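Local coordinates for protein major allergen DAU C 1 (Daucus carota, PDB 2WQL) that is a major carrot allergen and probably binds small hydrophobic ligands in an internal cavity as a pathogenesis-related plant-defence protein of the Bet v 1 family, at residues A[17-22]-A[110-115]; A[21-26]-A[100-105]; A[33-38]-A[141-146]; A[72-75]-A[80-83]; A[120-123]-A[127-130]. The protein carries 4 engineered substitutions. All blocks are in the same frame, centred on the assembly; numbering follows the deposited sequence.

Contacts 1 and 2 are buried and share helix 16-25, which packs on neighbouring strands 112-122 and 95-106; their segments touch through backbone pairs such as Ile113 with Val105. Both work by side-chain packing, and neither has a hydrogen bond from helix to strand. Contact 4, partly buried in the same sheet, is the opposite case: five backbone bonds tie its hairpin, and with contact 2 it borders the P4C molecule. Contact 3 lies at the surface, where small side chains join helix 27-34 and the turn after it to helix 130-153. Contact 5, about 29 Å from contact 1 centre to centre, is a small apolar contact at the far end of strand 112-122, before helix 130-153.

Contact 1 of 5, residues A[17-22]-A[110-115]; sequences EKIFSG and GGSITK
No ring or other flat side chain separates Ile19 from Ser112 and Thr114: the contact is made by the two branches of the isoleucine alone. The nearest flat group is the ring of Phe144, which presents CE1 to Thr114 OG1 and CZ to Ile19 CD1, while the ring of Phe20 belongs to another flank of the helix and lies on Val104 and Leu79. Ile19 divides its branches between the two strand residues. With chi1 at -76°, CG1 stands beside the backbone N and comes within 3.7 Å of Ser112 OG, whereas CG2, anti to the backbone N, lies 3.7 Å from Thr114 OG1. Both partners are hydroxyl oxygens meeting carbon, so the contact is van der Waals only, and the buried Ser112 OG is satisfied by the carbonyl of Val14. Alternate residues of an extended strand point the same way, which explains why Ser112 and Thr114, but not Ile113, face the helix. The backbones stay apart, with Ile19 CA and Ser112 CA separated by 8.0 Å, and only 92 Å² is buried. Ile19 also touches Ser12, and Thr114 reaches Met102 and Val104. Helix 16-25 thus rests on strand 112-122 where that strand runs between 5-12, bonded at Ser12 and Ile10, and 95-106, bonded at Val105 and Val103.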
# COMPACT_ATOMS: atom_id res chain seq x y z
N GLU A 17 -6.04 -19.42 -7.57
CA GLU A 17 -6.27 -20.84 -7.89
C GLU A 17 -5.15 -21.39 -8.78
O GLU A 17 -4.63 -22.46 -8.54
CB GLU A 17 -7.64 -21.05 -8.59
CG GLU A 17 -8.77 -21.40 -7.64
CD GLU A 17 -10.20 -21.31 -8.28
OE1 GLU A 17 -10.53 -22.07 -9.25
OE2 GLU A 17 -11.02 -20.48 -7.80
N LYS A 18 -4.79 -20.63 -9.81
CA LYS A 18 -3.83 -21.09 -10.79
C LYS A 18 -2.41 -21.15 -10.20
O LYS A 18 -1.68 -22.11 -10.44
CB LYS A 18 -3.89 -20.18 -12.02
CG LYS A 18 -3.70 -20.87 -13.36
CD LYS A 18 -4.20 -19.98 -14.52
CE LYS A 18 -4.25 -20.70 -15.87
NZ LYS A 18 -3.84 -19.79 -16.99
N ILE A 19 -2.03 -20.13 -9.43
CA ILE A 19 -0.72 -20.11 -8.78
C ILE A 19 -0.56 -21.29 -7.84
O ILE A 19 0.45 -22.01 -7.88
CB ILE A 19 -0.49 -18.79 -8.00
CG1 ILE A 19 -0.17 -17.65 -8.96
CG2 ILE A 19 0.65 -18.92 -7.02
CD1 ILE A 19 1.18 -17.76 -9.62
N PHE A 20 -1.56 -21.51 -7.01
CA PHE A 20 -1.56 -22.62 -6.08
C PHE A 20 -1.42 -23.96 -6.79
O PHE A 20 -0.77 -24.86 -6.28
CB PHE A 20 -2.84 -22.63 -5.26
CG PHE A 20 -2.81 -23.59 -4.10
CD1 PHE A 20 -2.09 -23.28 -2.95
CD2 PHE A 20 -3.48 -24.79 -4.16
CE1 PHE A 20 -2.06 -24.15 -1.86
CE2 PHE A 20 -3.46 -25.67 -3.08
CZ PHE A 20 -2.74 -25.35 -1.93
N SER A 21 -2.05 -24.11 -7.95
CA SER A 21 -1.97 -25.37 -8.66
C SER A 21 -0.55 -25.56 -9.17
O SER A 21 -0.05 -26.68 -9.21
CB SER A 21 -2.97 -25.44 -9.81
OG SER A 21 -2.58 -24.56 -10.86
N GLY A 22 0.11 -24.48 -9.54
CA GLY A 22 1.45 -24.57 -10.08
C GLY A 22 2.52 -24.80 -9.02
O GLY A 22 3.43 -25.60 -9.22
N GLY A 110 -7.78 -9.48 -9.86
CA GLY A 110 -7.81 -10.84 -10.42
C GLY A 110 -6.48 -11.56 -10.31
O GLY A 110 -6.36 -12.69 -10.78
N GLY A 111 -5.49 -10.91 -9.71
CA GLY A 111 -4.21 -11.55 -9.42
C GLY A 111 -4.18 -12.11 -8.02
O GLY A 111 -5.23 -12.43 -7.47
N SER A 112 -2.97 -12.24 -7.46
CA SER A 112 -2.80 -12.87 -6.15
C SER A 112 -1.54 -12.41 -5.40
O SER A 112 -0.64 -11.85 -6.00
CB SER A 112 -2.74 -14.38 -6.33
OG SER A 112 -1.68 -14.77 -7.21
N ILE A 113 -1.53 -12.63 -4.09
CA ILE A 113 -0.34 -12.48 -3.26
C ILE A 113 -0.11 -13.80 -2.56
O ILE A 113 -1.02 -14.33 -1.94
CB ILE A 113 -0.51 -11.40 -2.17
CG1 ILE A 113 -0.77 -10.02 -2.78
CG2 ILE A 113 0.75 -11.30 -1.34
CD1 ILE A 113 -1.21 -8.98 -1.79
N THR A 114 1.09 -14.34 -2.68
CA THR A 114 1.46 -15.58 -2.01
C THR A 114 2.26 -15.18 -0.77
O THR A 114 3.36 -14.62 -0.88
CB THR A 114 2.28 -16.50 -2.96
OG1 THR A 114 1.45 -16.90 -4.05
CG2 THR A 114 2.77 -17.73 -2.26
N LYS A 115 1.69 -15.45 0.40
CA LYS A 115 2.28 -15.06 1.68
C LYS A 115 2.86 -16.27 2.40
O LYS A 115 2.11 -17.21 2.69
CB LYS A 115 1.19 -14.42 2.56
CG LYS A 115 0.53 -13.18 1.91
CD LYS A 115 -0.47 -12.48 2.82
CE LYS A 115 -0.92 -11.13 2.26
NZ LYS A 115 -2.18 -10.62 2.92

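Contact 2 of 5, residues A[21-26]-A[100-105]; sequences SGIVLD and THMVVV. Engineered in segment 100-105: Met102 (natural residue Leu). With P4C (O-acetaldehydyl-hexaethylene glycol), chain E.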
# COMPACT_ATOMS: atom_id res chain seq x y z
N SER A 21 -2.05 -24.11 -7.95
CA SER A 21 -1.97 -25.37 -8.66
C SER A 21 -0.55 -25.56 -9.17
O SER A 21 -0.05 -26.68 -9.21
CB SER A 21 -2.97 -25.44 -9.81
OG SER A 21 -2.58 -24.56 -10.86
N GLY A 22 0.11 -24.48 -9.54
CA GLY A 22 1.45 -24.57 -10.08
C GLY A 22 2.52 -24.80 -9.02
O GLY A 22 3.43 -25.60 -9.22
N ILE A 23 2.42 -24.09 -7.91
CA ILE A 23 3.49 -24.13 -6.92
C ILE A 23 3.23 -25.12 -5.79
O ILE A 23 4.11 -25.31 -4.96
CB ILE A 23 3.82 -22.73 -6.32
CG1 ILE A 23 2.71 -22.25 -5.38
CG2 ILE A 23 4.08 -21.71 -7.43
CD1 ILE A 23 2.89 -20.82 -4.87
N VAL A 24 2.06 -25.75 -5.76
CA VAL A 24 1.78 -26.84 -4.81
C VAL A 24 1.25 -28.11 -5.48
O VAL A 24 1.94 -29.14 -5.50
CB VAL A 24 0.77 -26.40 -3.73
CG1 VAL A 24 0.38 -27.57 -2.86
CG2 VAL A 24 1.34 -25.27 -2.88
N LEU A 25 0.05 -28.05 -6.05
CA LEU A 25 -0.64 -29.27 -6.49
C LEU A 25 0.10 -30.05 -7.57
O LEU A 25 0.24 -31.27 -7.46
CB LEU A 25 -2.07 -28.97 -6.97
CG LEU A 25 -3.04 -28.45 -5.91
CD1 LEU A 25 -4.45 -28.32 -6.46
CD2 LEU A 25 -3.01 -29.35 -4.68
N ASP A 26 0.57 -29.33 -8.59
CA ASP A 26 1.18 -29.92 -9.78
C ASP A 26 2.68 -29.69 -9.84
O ASP A 26 3.31 -29.93 -10.86
CB ASP A 26 0.52 -29.36 -11.04
CG ASP A 26 -0.98 -29.57 -11.06
OD1 ASP A 26 -1.44 -30.62 -10.55
OD2 ASP A 26 -1.70 -28.70 -11.61
N THR A 100 7.39 -23.88 7.76
CA THR A 100 6.80 -22.87 6.87
C THR A 100 5.28 -22.99 6.70
O THR A 100 4.71 -24.06 6.73
CB THR A 100 7.44 -22.89 5.46
OG1 THR A 100 6.89 -23.98 4.71
CG2 THR A 100 8.93 -23.05 5.54
N HIS A 101 4.63 -21.85 6.52
CA HIS A 101 3.17 -21.79 6.36
C HIS A 101 2.85 -20.82 5.23
O HIS A 101 3.23 -19.66 5.28
CB HIS A 101 2.50 -21.27 7.62
CG HIS A 101 2.79 -22.11 8.84
ND1 HIS A 101 2.02 -23.20 9.19
CD2 HIS A 101 3.76 -22.02 9.77
CE1 HIS A 101 2.51 -23.74 10.29
NE2 HIS A 101 3.57 -23.04 10.66
N MET A 102 2.19 -21.32 4.19
CA MET A 102 1.95 -20.52 3.00
C MET A 102 0.47 -20.41 2.71
O MET A 102 -0.29 -21.38 2.86
CB MET A 102 2.64 -21.17 1.80
CG MET A 102 2.69 -20.29 0.60
SD MET A 102 3.36 -21.16 -0.81
CE MET A 102 1.95 -22.18 -1.22
N VAL A 103 0.04 -19.22 2.30
CA VAL A 103 -1.33 -19.05 1.85
C VAL A 103 -1.32 -18.16 0.60
O VAL A 103 -0.57 -17.20 0.54
CB VAL A 103 -2.22 -18.45 2.97
CG1 VAL A 103 -1.75 -17.05 3.36
CG2 VAL A 103 -3.69 -18.44 2.56
N VAL A 104 -2.12 -18.50 -0.40
CA VAL A 104 -2.24 -17.70 -1.61
C VAL A 104 -3.56 -16.95 -1.52
O VAL A 104 -4.61 -17.56 -1.46
CB VAL A 104 -2.23 -18.57 -2.88
CG1 VAL A 104 -2.13 -17.71 -4.09
CG2 VAL A 104 -1.08 -19.56 -2.84
N VAL A 105 -3.52 -15.62 -1.50
CA VAL A 105 -4.77 -14.87 -1.37
C VAL A 105 -5.07 -14.06 -2.64
O VAL A 105 -4.16 -13.52 -3.25
CB VAL A 105 -4.79 -13.93 -0.11
CG1 VAL A 105 -4.00 -14.53 1.03
CG2 VAL A 105 -4.28 -12.57 -0.44
O1 P4C E . 5.65 -27.37 -3.15
C2 P4C E . 6.33 -26.66 -2.41
C3 P4C E . 5.88 -25.28 -1.98
O4 P4C E . 6.85 -24.76 -1.06
C5 P4C E . 6.44 -23.67 -0.21
C6 P4C E . 7.39 -23.61 1.00
O7 P4C E . 8.44 -22.68 0.79
C8 P4C E . 8.05 -21.29 0.85
C9 P4C E . 8.53 -20.44 -0.34
O10 P4C E . 7.42 -19.98 -1.15
C11 P4C E . 7.75 -19.63 -2.50
C12 P4C E . 7.21 -20.65 -3.50
O13 P4C E . 8.28 -21.25 -4.24
C14 P4C E . 7.87 -22.17 -5.26
C15 P4C E . 7.62 -23.56 -4.68
O16 P4C E . 8.71 -24.44 -4.94
C17 P4C E . 8.91 -25.48 -3.95
C18 P4C E . 10.41 -25.81 -3.76
O19 P4C E . 10.71 -26.39 -2.47
C20 P4C E . 11.40 -25.52 -1.55
C21 P4C E . 11.03 -25.88 -0.10
O22 P4C E . 10.57 -24.77 0.70
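Met102 CE is the focus of the packing between 21-26 and 100-105, lying 3.6 Å from Val24 CG2 and 4.0 Å from Ile23 CD1. The methionine, an engineered residue where the natural sequence has leucine, extends from the strand until chi3 (75°) bends its last bond, and its methyl group then meets Val24 tip to tip. Its sulfur lies beside the same isoleucine, with SD 4.1 Å from Ile23 CD1. Val104 is looser: it points at the helix, yet Val104 CG2 stays 4.6 Å from Ile23 CD1. In the helix-grip fold of Bet v 1 proteins a curved sheet wraps round the long C-terminal helix, and here the short helix 16-25 packs on the inner surface of that sheet, bordering the ligand cavity. Its final turn is of the wider pi type, closed by Asp26 N to Ser21 O at 2.8 Å. On the ligand side the contact opens onto P4C, whose C5 lies 4.0 Å from Met102 SD. O1 of P4C is 3.1 Å from Ile23 O; because both are modelled as carbonyl oxygens, a hydrogen bond there is doubtful. Leu25 and Asp26, at the C-terminal end of 21-26, are exposed to solvent and take no part in the contact.

Contact 3 of 5, residues A[33-38]-A[141-146]; sequences KAATGA and TALFKA. Engineered in segment 33-38: Thr36 (natural residue Pro).
Leu143 meets Ala35 through one methyl group, and its course shows how helix 130-153 touches the end of helix 27-34. At CB the side chain leaves the helix without touching 33-38. CG then stands anti to the backbone N (chi1 -174°), which carries the branch point outward to where the two methyl groups part. CD1 turns to the neighbouring segment, lying 3.8 Å from Ala35 CB, with Ala38 CB farther off at 4.7 Å. CD2 turns to the cavity, where P4C approaches this side chain to about 3 Å at the nearest atoms. One leucine therefore serves two surfaces, the helix junction with one branch and the bound glycol with the other.

One turn later the alanines take over. Ala34 and Ala146 meet reciprocally, each methyl against the other residue's carbonyl: Ala34 CB is 3.9 Å from Ala146 O, and Ala146 CB is 4.0 Å from Ala34 O. Ala35 CB and Ala146 CB add a wider methyl pair at 4.4 Å. Side chains this short let the backbones come close, with Ala34 CA and Ala146 CA 5.9 Å apart. Ala34 also packs on Tyr150 of the long helix, and Ala142 meets Ala142 of a third subunit nearby.

Neither hydrogen bond nor salt bridge crosses between the segments, which bury 152 Å² among partly exposed residues. Within them the contact probably rests on dispersion and solvent exclusion, with no hydrogen bond setting the approach of the helix end and its following turn to helix 130-153.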
# COMPACT_ATOMS: atom_id res chain seq x y z
N LYS A 33 9.40 -28.90 -16.36
CA LYS A 33 9.09 -28.16 -17.59
C LYS A 33 9.40 -26.66 -17.42
O LYS A 33 9.81 -25.99 -18.37
CB LYS A 33 7.63 -28.38 -18.01
CG LYS A 33 7.29 -29.80 -18.51
N ALA A 34 9.22 -26.13 -16.22
CA ALA A 34 9.34 -24.70 -15.98
C ALA A 34 10.76 -24.22 -15.64
O ALA A 34 11.20 -23.18 -16.11
CB ALA A 34 8.39 -24.29 -14.85
N ALA A 35 11.46 -24.98 -14.79
CA ALA A 35 12.80 -24.66 -14.32
C ALA A 35 13.72 -25.84 -14.63
O ALA A 35 14.13 -26.59 -13.73
CB ALA A 35 12.78 -24.39 -12.82
N THR A 36 14.04 -26.00 -15.91
CA THR A 36 14.54 -27.27 -16.39
C THR A 36 15.78 -27.80 -15.65
O THR A 36 15.89 -29.02 -15.40
CB THR A 36 14.80 -27.24 -17.91
OG1 THR A 36 15.09 -28.57 -18.36
CG2 THR A 36 15.97 -26.32 -18.25
N GLY A 37 16.70 -26.92 -15.28
CA GLY A 37 17.93 -27.34 -14.59
C GLY A 37 17.98 -27.06 -13.09
O GLY A 37 18.95 -27.44 -12.44
N ALA A 38 16.97 -26.39 -12.55
CA ALA A 38 17.00 -25.98 -11.14
C ALA A 38 17.36 -27.15 -10.21
O ALA A 38 18.23 -27.00 -9.34
CB ALA A 38 15.66 -25.37 -10.72
N THR A 141 11.80 -16.91 -4.89
CA THR A 141 11.16 -15.99 -5.81
C THR A 141 11.52 -16.39 -7.25
O THR A 141 10.67 -16.42 -8.10
CB THR A 141 11.56 -14.53 -5.52
OG1 THR A 141 11.23 -14.22 -4.17
CG2 THR A 141 10.83 -13.57 -6.45
N ALA A 142 12.78 -16.72 -7.48
CA ALA A 142 13.24 -17.16 -8.81
C ALA A 142 12.42 -18.35 -9.30
O ALA A 142 11.97 -18.38 -10.44
CB ALA A 142 14.72 -17.54 -8.77
N LEU A 143 12.22 -19.33 -8.42
CA LEU A 143 11.48 -20.52 -8.77
C LEU A 143 9.99 -20.19 -8.95
O LEU A 143 9.35 -20.65 -9.90
CB LEU A 143 11.68 -21.60 -7.71
CG LEU A 143 11.07 -22.97 -8.01
CD1 LEU A 143 11.60 -23.51 -9.34
CD2 LEU A 143 11.36 -23.93 -6.84
N PHE A 144 9.44 -19.39 -8.05
CA PHE A 144 8.06 -18.93 -8.17
C PHE A 144 7.80 -18.33 -9.54
O PHE A 144 6.83 -18.69 -10.22
CB PHE A 144 7.74 -17.88 -7.10
CG PHE A 144 6.33 -17.38 -7.13
CD1 PHE A 144 5.38 -17.89 -6.25
CD2 PHE A 144 5.94 -16.41 -8.02
CE1 PHE A 144 4.08 -17.44 -6.26
CE2 PHE A 144 4.63 -15.96 -8.05
CZ PHE A 144 3.70 -16.48 -7.16
N LYS A 145 8.67 -17.42 -9.96
CA LYS A 145 8.48 -16.67 -11.18
C LYS A 145 8.72 -17.51 -12.43
O LYS A 145 8.13 -17.26 -13.48
CB LYS A 145 9.37 -15.42 -11.19
CG LYS A 145 8.92 -14.33 -10.19
CD LYS A 145 7.53 -13.79 -10.53
CE LYS A 145 7.13 -12.56 -9.71
NZ LYS A 145 5.72 -12.12 -10.06
N ALA A 146 9.59 -18.51 -12.34
CA ALA A 146 9.77 -19.44 -13.45
C ALA A 146 8.46 -20.20 -13.66
O ALA A 146 8.04 -20.44 -14.78
CB ALA A 146 10.93 -20.39 -13.19

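Contact 4 of 5, residues A[72-75]-A[80-83]; sequences DAVN and SYDS. Engineered in segment 80-83: Ser80 (natural residue Thr). With P4C (O-acetaldehydyl-hexaethylene glycol), chain E.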
# COMPACT_ATOMS: atom_id res chain seq x y z
N ASP A 72 3.27 -30.97 5.82
CA ASP A 72 2.51 -31.11 7.05
C ASP A 72 1.01 -31.04 6.79
O ASP A 72 0.23 -31.70 7.46
CB ASP A 72 2.91 -30.03 8.05
CG ASP A 72 4.40 -30.04 8.36
OD1 ASP A 72 4.89 -31.05 8.92
OD2 ASP A 72 5.08 -29.03 8.05
N ALA A 73 0.60 -30.22 5.82
CA ALA A 73 -0.84 -30.00 5.54
C ALA A 73 -1.03 -29.36 4.16
O ALA A 73 -0.22 -28.54 3.71
CB ALA A 73 -1.49 -29.14 6.62
N VAL A 74 -2.10 -29.76 3.49
CA VAL A 74 -2.54 -29.13 2.24
C VAL A 74 -4.03 -28.86 2.32
O VAL A 74 -4.80 -29.73 2.73
CB VAL A 74 -2.35 -30.04 1.03
CG1 VAL A 74 -2.35 -29.24 -0.25
CG2 VAL A 74 -1.07 -30.82 1.14
N ASN A 75 -4.44 -27.65 1.95
CA ASN A 75 -5.84 -27.31 1.89
C ASN A 75 -6.12 -26.74 0.51
O ASN A 75 -5.85 -25.60 0.25
CB ASN A 75 -6.24 -26.36 3.01
CG ASN A 75 -7.72 -26.24 3.17
OD1 ASN A 75 -8.44 -26.05 2.19
ND2 ASN A 75 -8.20 -26.32 4.41
N SER A 80 -3.92 -23.06 0.99
CA SER A 80 -2.84 -22.99 1.95
C SER A 80 -2.01 -24.27 1.92
O SER A 80 -2.50 -25.34 1.55
CB SER A 80 -3.36 -22.73 3.36
OG SER A 80 -3.96 -23.86 3.94
N TYR A 81 -0.74 -24.13 2.30
CA TYR A 81 0.22 -25.24 2.28
C TYR A 81 1.20 -25.04 3.43
O TYR A 81 1.75 -23.96 3.58
CB TYR A 81 0.97 -25.28 0.94
CG TYR A 81 1.91 -26.46 0.73
CD1 TYR A 81 1.41 -27.73 0.41
CD2 TYR A 81 3.29 -26.31 0.81
CE1 TYR A 81 2.27 -28.80 0.21
CE2 TYR A 81 4.14 -27.38 0.61
CZ TYR A 81 3.64 -28.62 0.31
OH TYR A 81 4.49 -29.68 0.11
N ASP A 82 1.37 -26.09 4.24
CA ASP A 82 2.30 -26.07 5.36
C ASP A 82 3.32 -27.17 5.16
O ASP A 82 2.97 -28.29 4.82
CB ASP A 82 1.56 -26.32 6.67
CG ASP A 82 0.44 -25.31 6.91
OD1 ASP A 82 0.71 -24.10 6.88
OD2 ASP A 82 -0.72 -25.74 7.12
N SER A 83 4.60 -26.84 5.36
CA SER A 83 5.68 -27.79 5.16
C SER A 83 6.89 -27.44 5.99
O SER A 83 7.08 -26.27 6.36
CB SER A 83 6.10 -27.82 3.70
OG SER A 83 6.52 -26.54 3.28
O1 P4C E . 5.65 -27.37 -3.15
C2 P4C E . 6.33 -26.66 -2.41
C3 P4C E . 5.88 -25.28 -1.98
O4 P4C E . 6.85 -24.76 -1.06
C5 P4C E . 6.44 -23.67 -0.21
C6 P4C E . 7.39 -23.61 1.00
O7 P4C E . 8.44 -22.68 0.79
C8 P4C E . 8.05 -21.29 0.85
C9 P4C E . 8.53 -20.44 -0.34
O10 P4C E . 7.42 -19.98 -1.15
C11 P4C E . 7.75 -19.63 -2.50
C12 P4C E . 7.21 -20.65 -3.50
O13 P4C E . 8.28 -21.25 -4.24
C14 P4C E . 7.87 -22.17 -5.26
C15 P4C E . 7.62 -23.56 -4.68
O16 P4C E . 8.71 -24.44 -4.94
C17 P4C E . 8.91 -25.48 -3.95
C18 P4C E . 10.41 -25.81 -3.76
O19 P4C E . 10.71 -26.39 -2.47
C20 P4C E . 11.40 -25.52 -1.55
C21 P4C E . 11.03 -25.88 -0.10
O22 P4C E . 10.57 -24.77 0.70
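Asp72 and Ala73 both donate to a single acceptor, Asp82 O, at 2.9 Å from Asp72 N and 3.2 Å from Ala73 N. Two residues on one strand facing one on the other make this a classic beta bulge. Both N-H groups come from the same face of the Asp82 carbonyl plane, each tilted well out of it. Ala73 returns a bond through its own oxygen: Asp82 N lies 3.0 Å from Ala73 O and its N-H points almost straight at it (179°). Farther toward the turn, Asn75 and Ser80, an engineered residue in place of threonine, form the next hydrogen-bonded pair, with Asn75 N to Ser80 O at 3.0 Å and Ser80 N to Asn75 O at 3.3 Å.

Between these two pairs, Val74 and Tyr81 form the non-hydrogen-bonded pair, and Tyr81 instead bonds through its backbone to Met102 of the next strand. Their side chains meet where Val74 CG2 lies 4.0 Å from Tyr81 CE1. The other flank of the ring borders the ligand, with Tyr81 CE2 3.8 Å from P4C C3.

The polar ends find partners outside the two segments: Asp72 OD1 with Arg70 NE and OD2 with Thr84 OG1, Asp82 OD1 with His101 ND1, Asn75 OD1 with Ala78 N in the turn, and Tyr81 OH with Thr71. Ser83 pairs through its backbone with Thr100, and its O also accepts from Thr100 OG1.

Backbone bonds therefore set the register of strands 66-75 and 80-87, Tyr81 and Ser83 help to line the pocket, and the salt bridge to Arg70 would favour the charged form of Asp72.

Contact 5 of 5, residues A[120-123]-A[127-130]; sequences FHTK and VVPE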
# COMPACT_ATOMS: atom_id res chain seq x y z
N PHE A 120 12.18 -20.50 12.22
CA PHE A 120 13.44 -21.23 12.36
C PHE A 120 13.63 -21.74 13.79
O PHE A 120 13.81 -20.96 14.72
CB PHE A 120 14.63 -20.34 11.98
CG PHE A 120 14.49 -19.68 10.64
CD1 PHE A 120 13.99 -18.41 10.53
CD2 PHE A 120 14.87 -20.35 9.48
CE1 PHE A 120 13.87 -17.80 9.30
CE2 PHE A 120 14.76 -19.75 8.24
CZ PHE A 120 14.25 -18.48 8.14
N HIS A 121 13.63 -23.06 13.94
CA HIS A 121 13.91 -23.69 15.21
C HIS A 121 15.38 -24.05 15.31
O HIS A 121 15.87 -24.90 14.57
CB HIS A 121 13.07 -24.96 15.35
CG HIS A 121 11.60 -24.70 15.31
ND1 HIS A 121 10.92 -24.15 16.38
CD2 HIS A 121 10.68 -24.88 14.33
CE1 HIS A 121 9.64 -24.02 16.05
NE2 HIS A 121 9.47 -24.46 14.81
N THR A 122 16.08 -23.41 16.25
CA THR A 122 17.51 -23.59 16.41
C THR A 122 17.87 -24.12 17.81
O THR A 122 17.11 -23.94 18.76
CB THR A 122 18.27 -22.27 16.15
OG1 THR A 122 18.11 -21.39 17.27
CG2 THR A 122 17.75 -21.57 14.91
N LYS A 123 19.04 -24.74 17.93
CA LYS A 123 19.56 -25.17 19.22
C LYS A 123 20.06 -23.96 20.01
O LYS A 123 20.92 -23.21 19.53
CB LYS A 123 20.69 -26.20 19.03
N VAL A 127 21.16 -17.74 16.17
CA VAL A 127 20.39 -16.94 15.23
C VAL A 127 20.78 -17.26 13.78
O VAL A 127 21.96 -17.39 13.47
CB VAL A 127 20.56 -15.43 15.51
CG1 VAL A 127 19.91 -14.62 14.42
CG2 VAL A 127 19.98 -15.10 16.89
N VAL A 128 19.79 -17.40 12.91
CA VAL A 128 20.02 -17.56 11.47
C VAL A 128 20.33 -16.19 10.86
O VAL A 128 19.51 -15.29 10.95
CB VAL A 128 18.80 -18.12 10.76
CG1 VAL A 128 19.11 -18.33 9.29
CG2 VAL A 128 18.32 -19.42 11.43
N PRO A 129 21.52 -16.03 10.24
CA PRO A 129 21.91 -14.71 9.73
C PRO A 129 21.04 -14.18 8.59
O PRO A 129 20.52 -14.96 7.79
CB PRO A 129 23.33 -14.93 9.23
CG PRO A 129 23.80 -16.14 9.92
CD PRO A 129 22.61 -17.00 10.09
N GLU A 130 20.93 -12.86 8.52
CA GLU A 130 20.11 -12.19 7.51
C GLU A 130 20.53 -12.59 6.08
O GLU A 130 19.67 -12.75 5.21
CB GLU A 130 20.14 -10.67 7.73
CG GLU A 130 19.01 -9.86 7.06
CD GLU A 130 17.58 -10.32 7.45
OE1 GLU A 130 17.38 -10.84 8.58
OE2 GLU A 130 16.65 -10.13 6.62
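Val128 CG2 carries the apolar part of this contact, meeting Phe120 and Thr122 together. Its closest partner is Phe120 CB at 3.8 Å, followed by Phe120 CG at 3.9 Å, so the methyl sits at the root of the aromatic side chain. The two side chains cross at about a right angle. Phe120 places its ring with CG beside the backbone N (chi1 -52°), on the face of the sheet turned to helix 130-153, where the side chain also packs on Ile98 and Ile133. Thr122 joins through its methyl group, with Thr122 CG2 4.1 Å from Val128 CG2. Phe120 and Thr122 are two apart on the strand and so point the same way, while His121 between them points to the other face.

These segments form the passage from strand 112-122, the last strand of the Bet v 1 sheet in chain order, to the long C-terminal helix 130-153 that the sheet grips. Pro129 occupies the N-cap position of that helix, which puts Val128 one residue ahead of it. The segments themselves are not paired as a sheet: the nearest alpha carbons, Thr122 CA and Val127 CA, are 7.3 Å apart.

Polar interactions leave the contact rather than cross it. Thr122 OG1 bonds to Ala126 O within the connecting turn, and Val128 N is held by Gln4 OE1, just ahead of strand 5-12; Gln4 also pairs through its backbone with Phe120. No other protein chain of the assembly touches either segment, and 143 Å² is buried between them, with Val128 covered more than its partners.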